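Local structure of Pex protein (Anabaena sp. PCC 7120, 2DQL) at residues C25-Y29 with L102-Q107; P14-L18 with P50-S55. The protein is associated with the cyanobacterial circadian clock and, as a PadR-like winged-helix protein, probably binds DNA as a dimer to regulate transcription. All blocks are in the same frame, centred on the assembly; numbering follows the deposited sequence.

Contact 1 (C25-Y29 with L102-Q107)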
loop_
_atom_site.group_PDB
_atom_site.type_symbol
_atom_site.label_atom_id
_atom_site.label_comp_id
_atom_site.label_asym_id
_atom_site.label_seq_id
_atom_site.Cartn_x
_atom_site.Cartn_y
_atom_site.Cartn_z
ATOM N N CYS A 25 -14.079 7.747 1.831
ATOM C CA CYS A 25 -14.619 8.620 0.796
ATOM C C CYS A 25 -15.338 7.818 -0.289
ATOM O O CYS A 25 -16.396 8.225 -0.772
ATOM C CB CYS A 25 -13.499 9.463 0.183
ATOM S SG CYS A 25 -12.705 10.543 1.386
ATOM N N TYR A 26 -14.765 6.679 -0.665
ATOM C CA TYR A 26 -15.381 5.819 -1.673
ATOM C C TYR A 26 -16.742 5.326 -1.173
ATOM O O TYR A 26 -17.738 5.363 -1.899
ATOM C CB TYR A 26 -14.485 4.613 -1.977
ATOM C CG TYR A 26 -15.233 3.462 -2.617
ATOM C CD1 TYR A 26 -15.797 3.584 -3.884
ATOM C CD2 TYR A 26 -15.442 2.274 -1.913
ATOM C CE1 TYR A 26 -16.561 2.555 -4.435
ATOM C CE2 TYR A 26 -16.203 1.245 -2.448
ATOM C CZ TYR A 26 -16.762 1.391 -3.706
ATOM O OH TYR A 26 -17.540 0.384 -4.217
ATOM N N ILE A 27 -16.784 4.865 0.071
ATOM C CA ILE A 27 -18.035 4.370 0.622
ATOM C C ILE A 27 -19.114 5.454 0.618
ATOM O O ILE A 27 -20.250 5.191 0.233
ATOM C CB ILE A 27 -17.819 3.800 2.042
ATOM C CG1 ILE A 27 -16.994 2.514 1.928
ATOM C CG2 ILE A 27 -19.174 3.507 2.725
ATOM C CD1 ILE A 27 -16.428 2.007 3.235
ATOM N N LEU A 28 -18.765 6.670 1.027
ATOM C CA LEU A 28 -19.750 7.754 1.030
ATOM C C LEU A 28 -20.197 8.073 -0.392
ATOM O O LEU A 28 -21.364 8.389 -0.626
ATOM C CB LEU A 28 -19.183 9.000 1.703
ATOM C CG LEU A 28 -19.052 8.871 3.220
ATOM C CD1 LEU A 28 -18.329 10.085 3.779
ATOM C CD2 LEU A 28 -20.437 8.736 3.839
ATOM N N TYR A 29 -19.265 8.001 -1.341
ATOM C CA TYR A 29 -19.583 8.237 -2.746
ATOM C C TYR A 29 -20.692 7.271 -3.189
ATOM O O TYR A 29 -21.662 7.670 -3.847
ATOM C CB TYR A 29 -18.331 8.014 -3.599
ATOM C CG TYR A 29 -18.610 7.827 -5.075
ATOM C CD1 TYR A 29 -18.971 8.904 -5.879
ATOM C CD2 TYR A 29 -18.521 6.566 -5.660
ATOM C CE1 TYR A 29 -19.240 8.729 -7.238
ATOM C CE2 TYR A 29 -18.786 6.379 -7.015
ATOM C CZ TYR A 29 -19.145 7.465 -7.794
ATOM O OH TYR A 29 -19.412 7.281 -9.133
ATOM N N LEU A 102 -16.504 14.781 0.791
ATOM C CA LEU A 102 -15.588 13.651 0.871
ATOM C C LEU A 102 -15.671 12.801 -0.390
ATOM O O LEU A 102 -14.668 12.251 -0.848
ATOM C CB LEU A 102 -15.903 12.806 2.110
ATOM C CG LEU A 102 -15.662 13.534 3.437
ATOM C CD1 LEU A 102 -16.052 12.643 4.591
ATOM C CD2 LEU A 102 -14.191 13.925 3.543
ATOM N N ALA A 103 -16.868 12.697 -0.956
ATOM C CA ALA A 103 -17.053 11.917 -2.172
ATOM C C ALA A 103 -16.245 12.542 -3.307
ATOM O O ALA A 103 -15.692 11.836 -4.151
ATOM C CB ALA A 103 -18.533 11.866 -2.542
ATOM N N ARG A 104 -16.179 13.870 -3.324
ATOM C CA ARG A 104 -15.427 14.572 -4.355
ATOM C C ARG A 104 -13.946 14.221 -4.255
ATOM O O ARG A 104 -13.256 14.134 -5.267
ATOM C CB ARG A 104 -15.623 16.088 -4.234
ATOM C CG ARG A 104 -16.908 16.600 -4.886
ATOM C CD ARG A 104 -16.950 18.129 -4.916
ATOM N NE ARG A 104 -17.509 18.709 -3.696
ATOM C CZ ARG A 104 -18.807 18.738 -3.409
ATOM N NH1 ARG A 104 -19.689 18.219 -4.255
ATOM N NH2 ARG A 104 -19.227 19.287 -2.277
ATOM N N LEU A 105 -13.461 14.014 -3.035
ATOM C CA LEU A 105 -12.059 13.647 -2.846
ATOM C C LEU A 105 -11.800 12.296 -3.510
ATOM O O LEU A 105 -10.750 12.082 -4.117
ATOM C CB LEU A 105 -11.712 13.581 -1.354
ATOM C CG LEU A 105 -11.812 14.903 -0.585
ATOM C CD1 LEU A 105 -11.398 14.694 0.872
ATOM C CD2 LEU A 105 -10.917 15.951 -1.254
ATOM N N TRP A 106 -12.764 11.388 -3.399
ATOM C CA TRP A 106 -12.638 10.072 -4.011
ATOM C C TRP A 106 -12.620 10.202 -5.529
ATOM O O TRP A 106 -11.743 9.659 -6.197
ATOM C CB TRP A 106 -13.802 9.167 -3.586
ATOM C CG TRP A 106 -14.018 7.999 -4.511
ATOM C CD1 TRP A 106 -15.058 7.822 -5.379
ATOM C CD2 TRP A 106 -13.146 6.876 -4.693
ATOM N NE1 TRP A 106 -14.888 6.658 -6.093
ATOM C CE2 TRP A 106 -13.722 6.059 -5.692
ATOM C CE3 TRP A 106 -11.933 6.483 -4.111
ATOM C CZ2 TRP A 106 -13.126 4.869 -6.123
ATOM C CZ3 TRP A 106 -11.340 5.299 -4.538
ATOM C CH2 TRP A 106 -11.939 4.506 -5.536
ATOM N N GLN A 107 -13.588 10.932 -6.073
ATOM C CA GLN A 107 -13.669 11.105 -7.518
ATOM C C GLN A 107 -12.385 11.699 -8.101
ATOM O O GLN A 107 -11.905 11.250 -9.139
ATOM C CB GLN A 107 -14.873 11.977 -7.875
ATOM C CG GLN A 107 -16.192 11.396 -7.383
ATOM C CD GLN A 107 -17.392 12.196 -7.839
ATOM O OE1 GLN A 107 -17.697 12.256 -9.033
ATOM N NE2 GLN A 107 -18.081 12.820 -6.889
#
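Cys25, Tyr26, Leu28 and Tyr29 pack against Leu102, Ala103 and Trp106 in a buried helix-helix contact that lays helix 20-31 of the winged-helix domain across the C-terminal helix 96-112. The two short axes pass 7.6 Å apart at a signed crossing angle of -109°, and the closest CA atoms are those of Tyr29 and Ala103, 4.5 Å apart. Trp106 contributes the largest single share of the interface. A chi1 of 160° swings its indole away from its own backbone N and across to helix 20-31, and Tyr26 CB sits over the centre of its six-membered ring, 3.9 Å from the centroid, as a CH-pi contact. The Tyr26 ring then turns an edge to the same indole, the planes 60° apart, with Tyr26 CD1 3.7 Å from Trp106 CE2. Tyr29 meets the five-membered ring of the indole obliquely: Trp106 CD1 lies over one face of the phenol ring, 3.6 Å from Tyr29 CG, while the methyl of Ala103 sits at that ring's edge. Cys25 CB fits close to Leu102 O, and its sulfur lies 4.0 Å from Leu102 CB. Leu28 and Leu102 meet methyl to methyl, their CD1 atoms 3.5 Å apart. Beyond the pair, Ile6, Tyr7 and Phe10 of the second subunit pack on Cys25, Leu102 and Leu105, so this layer also borders the dimer interface. The chemistry is apolar and aromatic: the cohesion comes from ring and methyl packing, while the Tyr26 hydroxyl is satisfied elsewhere, by Leu41 O.

Contact 2 (P14-L18 with P50-S55); sequences PPTYL and PTYRLS
Thr16-Tyr17 and Tyr52-Arg53 pair as two very short parallel strands, held by Thr16 N to Thr51 O (2.8 Å), Arg53 N to Thr16 O (2.9 Å) and Leu18 N to Arg53 O (3.0 Å), the first and last nearly straight. Arg53 and Tyr17 share one face of this sheet. There Arg53 CB lies over the centre of the Tyr17 ring, 3.5 Å from its centroid, a CH-pi contact. A bend at chi2 (-73°) folds the arginine back over Pro15, whose CG stands above the guanidinium face. NH1 of Arg53 donates to Pro50 O and to Tyr52 O, both 2.8 Å away and both in the guanidinium plane, which should fix the group's rotation. Thr16 and Tyr52 occupy the other face, where Leu18 CD2 touches Tyr52 CD1 at 3.6 Å. One water links Thr16 OG1 to Thr51 O; another joins Leu18 O to Ser55 N. The pairing ties the segment leading into helix 20-31 to the connection between helices 38-48 and 56-68: Leu18 and Leu54 pack on Leu45, Tyr52 reaches Ile110 of helix 96-112, and Ser55, at the N-cap position, caps helix 56-68 with OG to Val58 N.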
loop_
_atom_site.group_PDB
_atom_site.type_symbol
_atom_site.label_atom_id
_atom_site.label_comp_id
_atom_site.label_asym_id
_atom_site.label_seq_id
_atom_site.Cartn_x
_atom_site.Cartn_y
_atom_site.Cartn_z
ATOM N N PRO A 14 -0.156 -5.249 -9.589
ATOM C CA PRO A 14 -1.320 -5.751 -8.856
ATOM C C PRO A 14 -2.249 -4.589 -8.530
ATOM O O PRO A 14 -1.818 -3.437 -8.468
ATOM C CB PRO A 14 -0.698 -6.366 -7.607
ATOM C CG PRO A 14 0.474 -5.467 -7.356
ATOM C CD PRO A 14 1.055 -5.292 -8.746
ATOM N N PRO A 15 -3.541 -4.876 -8.313
ATOM C CA PRO A 15 -4.476 -3.794 -7.995
ATOM C C PRO A 15 -4.106 -3.098 -6.691
ATOM O O PRO A 15 -3.447 -3.683 -5.834
ATOM C CB PRO A 15 -5.820 -4.516 -7.918
ATOM C CG PRO A 15 -5.443 -5.873 -7.410
ATOM C CD PRO A 15 -4.199 -6.190 -8.223
ATOM N N THR A 16 -4.532 -1.847 -6.552
ATOM C CA THR A 16 -4.249 -1.069 -5.354
ATOM C C THR A 16 -5.359 -1.272 -4.329
ATOM O O THR A 16 -6.533 -1.080 -4.645
ATOM C CB THR A 16 -4.177 0.445 -5.662
ATOM O OG1 THR A 16 -3.176 0.693 -6.656
ATOM C CG2 THR A 16 -3.839 1.230 -4.402
ATOM N N TYR A 17 -4.990 -1.674 -3.116
ATOM C CA TYR A 17 -5.974 -1.856 -2.052
ATOM C C TYR A 17 -6.135 -0.515 -1.356
ATOM O O TYR A 17 -5.155 0.091 -0.930
ATOM C CB TYR A 17 -5.517 -2.910 -1.039
ATOM C CG TYR A 17 -5.888 -4.316 -1.430
ATOM C CD1 TYR A 17 -5.229 -4.970 -2.471
ATOM C CD2 TYR A 17 -6.936 -4.979 -0.792
ATOM C CE1 TYR A 17 -5.607 -6.252 -2.868
ATOM C CE2 TYR A 17 -7.321 -6.257 -1.180
ATOM C CZ TYR A 17 -6.654 -6.886 -2.219
ATOM O OH TYR A 17 -7.052 -8.141 -2.618
ATOM N N LEU A 18 -7.372 -0.047 -1.243
ATOM C CA LEU A 18 -7.629 1.238 -0.613
ATOM C C LEU A 18 -7.237 1.261 0.857
ATOM O O LEU A 18 -7.376 0.260 1.562
ATOM C CB LEU A 18 -9.118 1.596 -0.723
ATOM C CG LEU A 18 -9.779 1.575 -2.105
ATOM C CD1 LEU A 18 -11.209 2.095 -1.976
ATOM C CD2 LEU A 18 -8.987 2.441 -3.085
ATOM N N PRO A 50 -11.367 -1.905 -11.965
ATOM C CA PRO A 50 -10.609 -3.162 -11.980
ATOM C C PRO A 50 -9.204 -3.115 -11.374
ATOM O O PRO A 50 -8.664 -4.151 -10.988
ATOM C CB PRO A 50 -10.578 -3.522 -13.464
ATOM C CG PRO A 50 -11.877 -2.993 -13.955
ATOM C CD PRO A 50 -11.939 -1.634 -13.296
ATOM N N THR A 51 -8.612 -1.928 -11.289
ATOM C CA THR A 51 -7.265 -1.806 -10.733
ATOM C C THR A 51 -7.260 -1.462 -9.244
ATOM O O THR A 51 -6.219 -1.121 -8.680
ATOM C CB THR A 51 -6.433 -0.741 -11.487
ATOM O OG1 THR A 51 -7.046 0.546 -11.341
ATOM C CG2 THR A 51 -6.333 -1.094 -12.967
ATOM N N TYR A 52 -8.426 -1.556 -8.613
ATOM C CA TYR A 52 -8.551 -1.266 -7.190
ATOM C C TYR A 52 -9.282 -2.377 -6.453
ATOM O O TYR A 52 -10.064 -3.123 -7.044
ATOM C CB TYR A 52 -9.294 0.056 -6.982
ATOM C CG TYR A 52 -8.484 1.261 -7.381
ATOM C CD1 TYR A 52 -7.689 1.930 -6.450
ATOM C CD2 TYR A 52 -8.474 1.706 -8.700
ATOM C CE1 TYR A 52 -6.904 3.012 -6.825
ATOM C CE2 TYR A 52 -7.690 2.784 -9.087
ATOM C CZ TYR A 52 -6.910 3.431 -8.146
ATOM O OH TYR A 52 -6.139 4.501 -8.534
ATOM N N ARG A 53 -9.015 -2.481 -5.158
ATOM C CA ARG A 53 -9.647 -3.487 -4.319
ATOM C C ARG A 53 -9.919 -2.906 -2.941
ATOM O O ARG A 53 -9.276 -1.947 -2.515
ATOM C CB ARG A 53 -8.743 -4.715 -4.170
ATOM C CG ARG A 53 -8.493 -5.483 -5.456
ATOM C CD ARG A 53 -9.714 -6.274 -5.892
ATOM N NE ARG A 53 -9.431 -7.101 -7.065
ATOM C CZ ARG A 53 -9.261 -6.632 -8.299
ATOM N NH1 ARG A 53 -9.347 -5.331 -8.544
ATOM N NH2 ARG A 53 -8.992 -7.469 -9.290
ATOM N N LEU A 54 -10.882 -3.495 -2.245
ATOM C CA LEU A 54 -11.210 -3.062 -0.895
ATOM C C LEU A 54 -11.248 -4.316 -0.039
ATOM O O LEU A 54 -12.047 -5.219 -0.292
ATOM C CB LEU A 54 -12.574 -2.362 -0.853
ATOM C CG LEU A 54 -13.061 -1.974 0.551
ATOM C CD1 LEU A 54 -12.049 -1.071 1.247
ATOM C CD2 LEU A 54 -14.412 -1.272 0.436
ATOM N N SER A 55 -10.374 -4.374 0.960
ATOM C CA SER A 55 -10.312 -5.529 1.843
ATOM C C SER A 55 -11.441 -5.472 2.854
ATOM O O SER A 55 -11.994 -4.410 3.142
ATOM C CB SER A 55 -8.979 -5.570 2.597
ATOM O OG SER A 55 -8.952 -4.613 3.642
HETATM O O HOH W 1 -4.013 0.283 -9.317
HETATM O O HOH W 2 -8.242 -2.357 1.288
#

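In the fold
Contacts 1 and 2 have centres 16 Å apart yet meet directly through Leu18, which runs from the strand pair into the aromatic cluster: Leu18 CD2 is 4.0 Å from Trp106 CZ3, and Leu18 CD1 is 4.1 Å from Tyr26 CB. Leu54 CD2 adds a second link, 4.2 Å from Tyr26 CE2. Along the chain the four segments alternate, and strand 16-17 is the element just before helix 20-31, so residues 14-18 and 25-29 deliver adjoining elements to different partners. Contact 2 borders the start of helix 56-68, probably the recognition helix of the winged-helix fold, whereas contact 1 adjoins the second subunit; the packing between them probably connects the presumed DNA-reading part with the side facing that subunit.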